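Local coordinates for glutathione S-transferase (Sulfitobacter, PDB 4GF0), which binds glutathione and, as a glutathione transferase homologue, probably conjugates its thiol to electrophilic substrates, at residues I13-L26 with T68-A82. Sequence-based numbering, arbitrary orientation.
Sequences ISVAVAIAIEEAAL and TGALLDYVAAIAPKA. With GSH (glutathione), chain D.
Ile-13, just ahead of helix 14-23, meets Thr-68, and Val-17 meets Leu-71 and Leu-72, in a mainly apolar helix-helix contact within the thioredoxin-like N-terminal domain of this glutathione transferase homologue. Helices 14-23 and 68-78 run parallel, their axes 5° apart and 9.3 Å at closest approach, beside the four-stranded mixed sheet; Val-17 and Ile-78 also touch strand 4-8. Alanines at Ala-16, Ala-20 and Ala-24 let the larger side chains of helix 68-78 come close. CD2 of Leu-72 presses on CB of Ala-20 at 3.5 Å, tighter than ordinary van der Waals contact, and also lies near Ala-16 O. Val-75 sits between two turns of helix 14-23 and, being branched at CB, serves both: CG1, anti to its own backbone N (chi1 171°), packs on Ala-24 CB, while CG2 lies 3.8 Å from Ile-21 CG1, the two side chains crossing at about a right angle. Val-17, by contrast, sets both methyls against Leu-71 CB. At the C-terminal ends Ala-25, with positive phi, closes helix 14-23 in a Schellman motif, and the chain turns so that Leu-26 CD1 reaches Ile-78 CD1 at 3.8 Å.

The N-terminal ends of the two segments meet at the glutathione pocket. Ile-13 touches Tyr-165 and Val-169 of helix 162-170 as well as Thr-68, and Ile-13 CG2 lies 3.8 Å from SG2 of glutathione. An alanine here would strip away the branches that pack on Thr-68 OG1 and CG2, and would probably leave a gap beside the threonine and the glutathione sulfur. Threonine suits the start of helix 68-78 because it divides its branches: CG2 faces Ile-13 and Val-17, while OG1, beside the backbone N (chi1 -60°), donates to the gamma-glutamyl carboxylate. Thr-68 thus grips one oxygen twice, O11 of glutathione accepting from its N at 2.9 Å and from its OG1 at 3.0 Å.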
loop_
_atom_site.group_PDB
_atom_site.type_symbol
_atom_site.label_atom_id
_atom_site.label_comp_id
_atom_site.label_asym_id
_atom_site.label_seq_id
_atom_site.Cartn_x
_atom_site.Cartn_y
_atom_site.Cartn_z
ATOM N N ILE A 13 -6.714 4.603 10.056
ATOM C CA ILE A 13 -6.850 3.566 9.044
ATOM C C ILE A 13 -6.881 2.156 9.645
ATOM O O ILE A 13 -7.390 1.220 9.017
ATOM C CB ILE A 13 -5.737 3.677 7.973
ATOM C CG1 ILE A 13 -6.140 2.947 6.688
ATOM C CG2 ILE A 13 -4.387 3.187 8.526
ATOM C CD1 ILE A 13 -7.444 3.483 6.087
ATOM N N SER A 14 -6.346 2.004 10.856
ATOM C CA SER A 14 -6.385 0.721 11.562
ATOM C C SER A 14 -7.807 0.202 11.712
ATOM O O SER A 14 -8.021 -1.011 11.835
ATOM C CB SER A 14 -5.749 0.841 12.952
ATOM O OG SER A 14 -6.345 1.890 13.713
ATOM N N VAL A 15 -8.783 1.107 11.725
ATOM C CA VAL A 15 -10.173 0.705 11.903
ATOM C C VAL A 15 -10.666 -0.146 10.727
ATOM O O VAL A 15 -11.568 -0.976 10.889
ATOM C CB VAL A 15 -11.095 1.929 12.159
ATOM C CG1 VAL A 15 -12.527 1.499 12.395
ATOM C CG2 VAL A 15 -10.589 2.721 13.372
ATOM N N ALA A 16 -10.064 0.037 9.552
ATOM C CA ALA A 16 -10.427 -0.777 8.391
ATOM C C ALA A 16 -10.181 -2.254 8.680
ATOM O O ALA A 16 -10.947 -3.121 8.258
ATOM C CB ALA A 16 -9.647 -0.343 7.145
ATOM N N VAL A 17 -9.104 -2.547 9.397
ATOM C CA VAL A 17 -8.779 -3.933 9.693
ATOM C C VAL A 17 -9.796 -4.482 10.692
ATOM O O VAL A 17 -10.260 -5.616 10.560
ATOM C CB VAL A 17 -7.332 -4.065 10.217
ATOM C CG1 VAL A 17 -7.001 -5.532 10.525
ATOM C CG2 VAL A 17 -6.346 -3.511 9.185
ATOM N N ALA A 18 -10.168 -3.673 11.681
ATOM C CA ALA A 18 -11.172 -4.108 12.651
ATOM C C ALA A 18 -12.490 -4.447 11.956
ATOM O O ALA A 18 -13.127 -5.464 12.254
ATOM C CB ALA A 18 -11.384 -3.044 13.704
ATOM N N ILE A 19 -12.883 -3.604 11.015
ATOM C CA ILE A 19 -14.106 -3.844 10.260
ATOM C C ILE A 19 -14.031 -5.185 9.532
ATOM O O ILE A 19 -14.987 -5.958 9.551
ATOM C CB ILE A 19 -14.363 -2.710 9.278
ATOM C CG1 ILE A 19 -14.733 -1.457 10.073
ATOM C CG2 ILE A 19 -15.510 -3.069 8.308
ATOM C CD1 ILE A 19 -14.744 -0.160 9.229
ATOM N N ALA A 20 -12.893 -5.467 8.904
ATOM C CA ALA A 20 -12.733 -6.735 8.202
ATOM C C ALA A 20 -12.800 -7.929 9.145
ATOM O O ALA A 20 -13.389 -8.959 8.805
ATOM C CB ALA A 20 -11.435 -6.754 7.406
ATOM N N ILE A 21 -12.201 -7.796 10.328
ATOM C CA ILE A 21 -12.226 -8.886 11.291
ATOM C C ILE A 21 -13.661 -9.141 11.741
ATOM O O ILE A 21 -14.074 -10.289 11.906
ATOM C CB ILE A 21 -11.327 -8.610 12.509
ATOM C CG1 ILE A 21 -9.873 -8.495 12.044
ATOM C CG2 ILE A 21 -11.423 -9.779 13.486
ATOM C CD1 ILE A 21 -8.897 -8.015 13.120
ATOM N N GLU A 22 -14.428 -8.067 11.924
ATOM C CA GLU A 22 -15.840 -8.214 12.261
ATOM C C GLU A 22 -16.617 -8.913 11.144
ATOM O O GLU A 22 -17.470 -9.767 11.411
ATOM C CB GLU A 22 -16.480 -6.850 12.557
ATOM C CG GLU A 22 -15.844 -6.084 13.709
ATOM C CD GLU A 22 -16.280 -6.573 15.076
ATOM O OE1 GLU A 22 -17.118 -7.503 15.156
ATOM O OE2 GLU A 22 -15.789 -6.014 16.085
ATOM N N GLU A 23 -16.332 -8.550 9.896
ATOM C CA GLU A 23 -17.004 -9.174 8.758
ATOM C C GLU A 23 -16.678 -10.661 8.722
ATOM O O GLU A 23 -17.512 -11.474 8.333
ATOM C CB GLU A 23 -16.571 -8.531 7.433
ATOM C CG GLU A 23 -17.104 -7.139 7.183
ATOM C CD GLU A 23 -18.570 -7.143 6.762
ATOM O OE1 GLU A 23 -19.033 -8.159 6.188
ATOM O OE2 GLU A 23 -19.265 -6.125 7.001
ATOM N N ALA A 24 -15.465 -11.005 9.144
ATOM C CA ALA A 24 -14.989 -12.390 9.146
ATOM C C ALA A 24 -15.560 -13.208 10.304
ATOM O O ALA A 24 -15.354 -14.432 10.373
ATOM C CB ALA A 24 -13.471 -12.417 9.194
ATOM N N ALA A 25 -16.266 -12.526 11.203
ATOM C CA ALA A 25 -16.839 -13.130 12.404
ATOM C C ALA A 25 -15.778 -13.790 13.278
ATOM O O ALA A 25 -16.022 -14.832 13.880
ATOM C CB ALA A 25 -17.931 -14.143 12.030
ATOM N N LEU A 26 -14.605 -13.174 13.364
ATOM C CA LEU A 26 -13.540 -13.712 14.196
ATOM C C LEU A 26 -13.474 -12.959 15.517
ATOM O O LEU A 26 -13.729 -11.755 15.565
ATOM C CB LEU A 26 -12.198 -13.602 13.477
ATOM C CG LEU A 26 -12.061 -14.481 12.237
ATOM C CD1 LEU A 26 -10.766 -14.169 11.511
ATOM C CD2 LEU A 26 -12.102 -15.935 12.665
ATOM N N THR A 68 -1.921 -1.836 6.469
ATOM C CA THR A 68 -3.351 -2.096 6.373
ATOM C C THR A 68 -3.716 -3.086 5.260
ATOM O O THR A 68 -4.428 -4.063 5.503
ATOM C CB THR A 68 -4.100 -0.775 6.177
ATOM O OG1 THR A 68 -3.838 0.072 7.305
ATOM C CG2 THR A 68 -5.612 -1.004 6.069
ATOM N N GLY A 69 -3.221 -2.860 4.047
ATOM C CA GLY A 69 -3.622 -3.704 2.931
ATOM C C GLY A 69 -3.193 -5.147 3.117
ATOM O O GLY A 69 -3.904 -6.079 2.722
ATOM N N ALA A 70 -2.016 -5.342 3.708
ATOM C CA ALA A 70 -1.510 -6.687 3.970
ATOM C C ALA A 70 -2.358 -7.369 5.035
ATOM O O ALA A 70 -2.671 -8.561 4.933
ATOM C CB ALA A 70 -0.031 -6.629 4.405
ATOM N N LEU A 71 -2.751 -6.613 6.055
ATOM C CA LEU A 71 -3.582 -7.170 7.127
ATOM C C LEU A 71 -4.962 -7.543 6.616
ATOM O O LEU A 71 -5.546 -8.514 7.065
ATOM C CB LEU A 71 -3.750 -6.155 8.258
ATOM C CG LEU A 71 -2.469 -5.707 8.963
ATOM C CD1 LEU A 71 -2.781 -4.955 10.252
ATOM C CD2 LEU A 71 -1.628 -6.898 9.244
ATOM N N LEU A 72 -5.503 -6.738 5.709
ATOM C CA LEU A 72 -6.813 -7.044 5.125
ATOM C C LEU A 72 -6.757 -8.352 4.328
ATOM O O LEU A 72 -7.613 -9.235 4.485
ATOM C CB LEU A 72 -7.292 -5.882 4.242
ATOM C CG LEU A 72 -7.728 -4.605 4.970
ATOM C CD1 LEU A 72 -7.944 -3.447 3.963
ATOM C CD2 LEU A 72 -8.998 -4.871 5.752
ATOM N N ASP A 73 -5.750 -8.508 3.478
ATOM C CA ASP A 73 -5.600 -9.774 2.754
ATOM C C ASP A 73 -5.365 -10.946 3.709
ATOM O O ASP A 73 -5.824 -12.057 3.459
ATOM C CB ASP A 73 -4.487 -9.687 1.689
ATOM C CG ASP A 73 -5.043 -9.654 0.275
ATOM O OD1 ASP A 73 -5.911 -10.500 -0.042
ATOM O OD2 ASP A 73 -4.632 -8.776 -0.517
ATOM N N TYR A 74 -4.661 -10.703 4.812
ATOM C CA TYR A 74 -4.457 -11.761 5.801
ATOM C C TYR A 74 -5.781 -12.230 6.423
ATOM O O TYR A 74 -6.050 -13.438 6.531
ATOM C CB TYR A 74 -3.463 -11.324 6.895
ATOM C CG TYR A 74 -3.251 -12.439 7.890
ATOM C CD1 TYR A 74 -2.391 -13.483 7.605
ATOM C CD2 TYR A 74 -3.936 -12.463 9.096
ATOM C CE1 TYR A 74 -2.210 -14.533 8.500
ATOM C CE2 TYR A 74 -3.771 -13.520 9.992
ATOM C CZ TYR A 74 -2.904 -14.535 9.689
ATOM O OH TYR A 74 -2.738 -15.590 10.562
ATOM N N VAL A 75 -6.615 -11.277 6.824
ATOM C CA VAL A 75 -7.917 -11.608 7.394
ATOM C C VAL A 75 -8.752 -12.434 6.426
ATOM O O VAL A 75 -9.372 -13.426 6.806
ATOM C CB VAL A 75 -8.677 -10.352 7.830
ATOM C CG1 VAL A 75 -10.125 -10.728 8.225
ATOM C CG2 VAL A 75 -7.948 -9.728 9.009
ATOM N N ALA A 76 -8.747 -12.038 5.159
ATOM C CA ALA A 76 -9.481 -12.790 4.153
ATOM C C ALA A 76 -8.936 -14.206 4.021
ATOM O O ALA A 76 -9.700 -15.167 3.857
ATOM C CB ALA A 76 -9.417 -12.061 2.814
ATOM N N ALA A 77 -7.616 -14.337 4.130
ATOM C CA ALA A 77 -6.954 -15.624 3.925
ATOM C C ALA A 77 -7.282 -16.594 5.054
ATOM O O ALA A 77 -7.374 -17.804 4.833
ATOM C CB ALA A 77 -5.441 -15.435 3.827
ATOM N N ILE A 78 -7.448 -16.070 6.267
ATOM C CA ILE A 78 -7.793 -16.934 7.408
ATOM C C ILE A 78 -9.292 -17.093 7.641
ATOM O O ILE A 78 -9.719 -17.880 8.486
ATOM C CB ILE A 78 -7.110 -16.487 8.719
ATOM C CG1 ILE A 78 -7.551 -15.069 9.099
ATOM C CG2 ILE A 78 -5.584 -16.600 8.582
ATOM C CD1 ILE A 78 -7.115 -14.621 10.487
ATOM N N ALA A 79 -10.097 -16.350 6.900
ATOM C CA ALA A 79 -11.551 -16.487 6.978
ATOM C C ALA A 79 -12.188 -16.532 5.597
ATOM O O ALA A 79 -12.958 -15.644 5.240
ATOM C CB ALA A 79 -12.134 -15.349 7.773
ATOM N N PRO A 80 -11.874 -17.576 4.812
ATOM C CA PRO A 80 -12.351 -17.653 3.422
ATOM C C PRO A 80 -13.869 -17.656 3.296
ATOM O O PRO A 80 -14.401 -17.221 2.277
ATOM C CB PRO A 80 -11.790 -18.993 2.931
ATOM C CG PRO A 80 -11.566 -19.798 4.182
ATOM C CD PRO A 80 -11.144 -18.792 5.219
ATOM N N LYS A 81 -14.564 -18.138 4.318
ATOM C CA LYS A 81 -16.022 -18.215 4.251
ATOM C C LYS A 81 -16.706 -16.840 4.228
ATOM O O LYS A 81 -17.864 -16.727 3.848
ATOM C CB LYS A 81 -16.550 -19.122 5.370
ATOM C CG LYS A 81 -16.050 -20.567 5.204
ATOM C CD LYS A 81 -16.083 -21.383 6.491
ATOM C CE LYS A 81 -15.695 -22.849 6.234
ATOM N NZ LYS A 81 -14.297 -23.073 5.723
ATOM N N ALA A 82 -15.968 -15.788 4.584
ATOM C CA ALA A 82 -16.518 -14.434 4.538
ATOM C C ALA A 82 -16.601 -13.909 3.107
ATOM O O ALA A 82 -17.269 -12.911 2.855
ATOM C CB ALA A 82 -15.692 -13.490 5.391
HETATM N N1 GSH D . 1.017 2.603 5.134
HETATM C CA1 GSH D . 0.488 2.437 6.468
HETATM C C1 GSH D . -0.690 1.516 6.438
HETATM O O11 GSH D . -0.905 0.727 7.398
HETATM O O12 GSH D . -1.489 1.544 5.463
HETATM C CB1 GSH D . 0.027 3.767 7.015
HETATM C CG1 GSH D . -0.060 3.629 8.537
HETATM C CD1 GSH D . -0.260 5.015 9.159
HETATM O OE1 GSH D . 0.388 5.986 8.765
HETATM N N2 GSH D . -1.240 5.167 10.230
HETATM C CA2 GSH D . -1.434 6.462 10.835
HETATM C C2 GSH D . -0.484 6.565 11.998
HETATM O O2 GSH D . -0.145 5.567 12.621
HETATM C CB2 GSH D . -2.838 6.621 11.324
HETATM S SG2 GSH D . -3.960 6.667 9.938
HETATM N N3 GSH D . 0.070 7.851 12.402
HETATM C CA3 GSH D . 0.978 7.892 13.543
HETATM C C3 GSH D . 2.110 8.861 13.311
HETATM O O31 GSH D . 2.383 9.255 12.141
HETATM O O32 GSH D . 2.808 9.268 14.294
#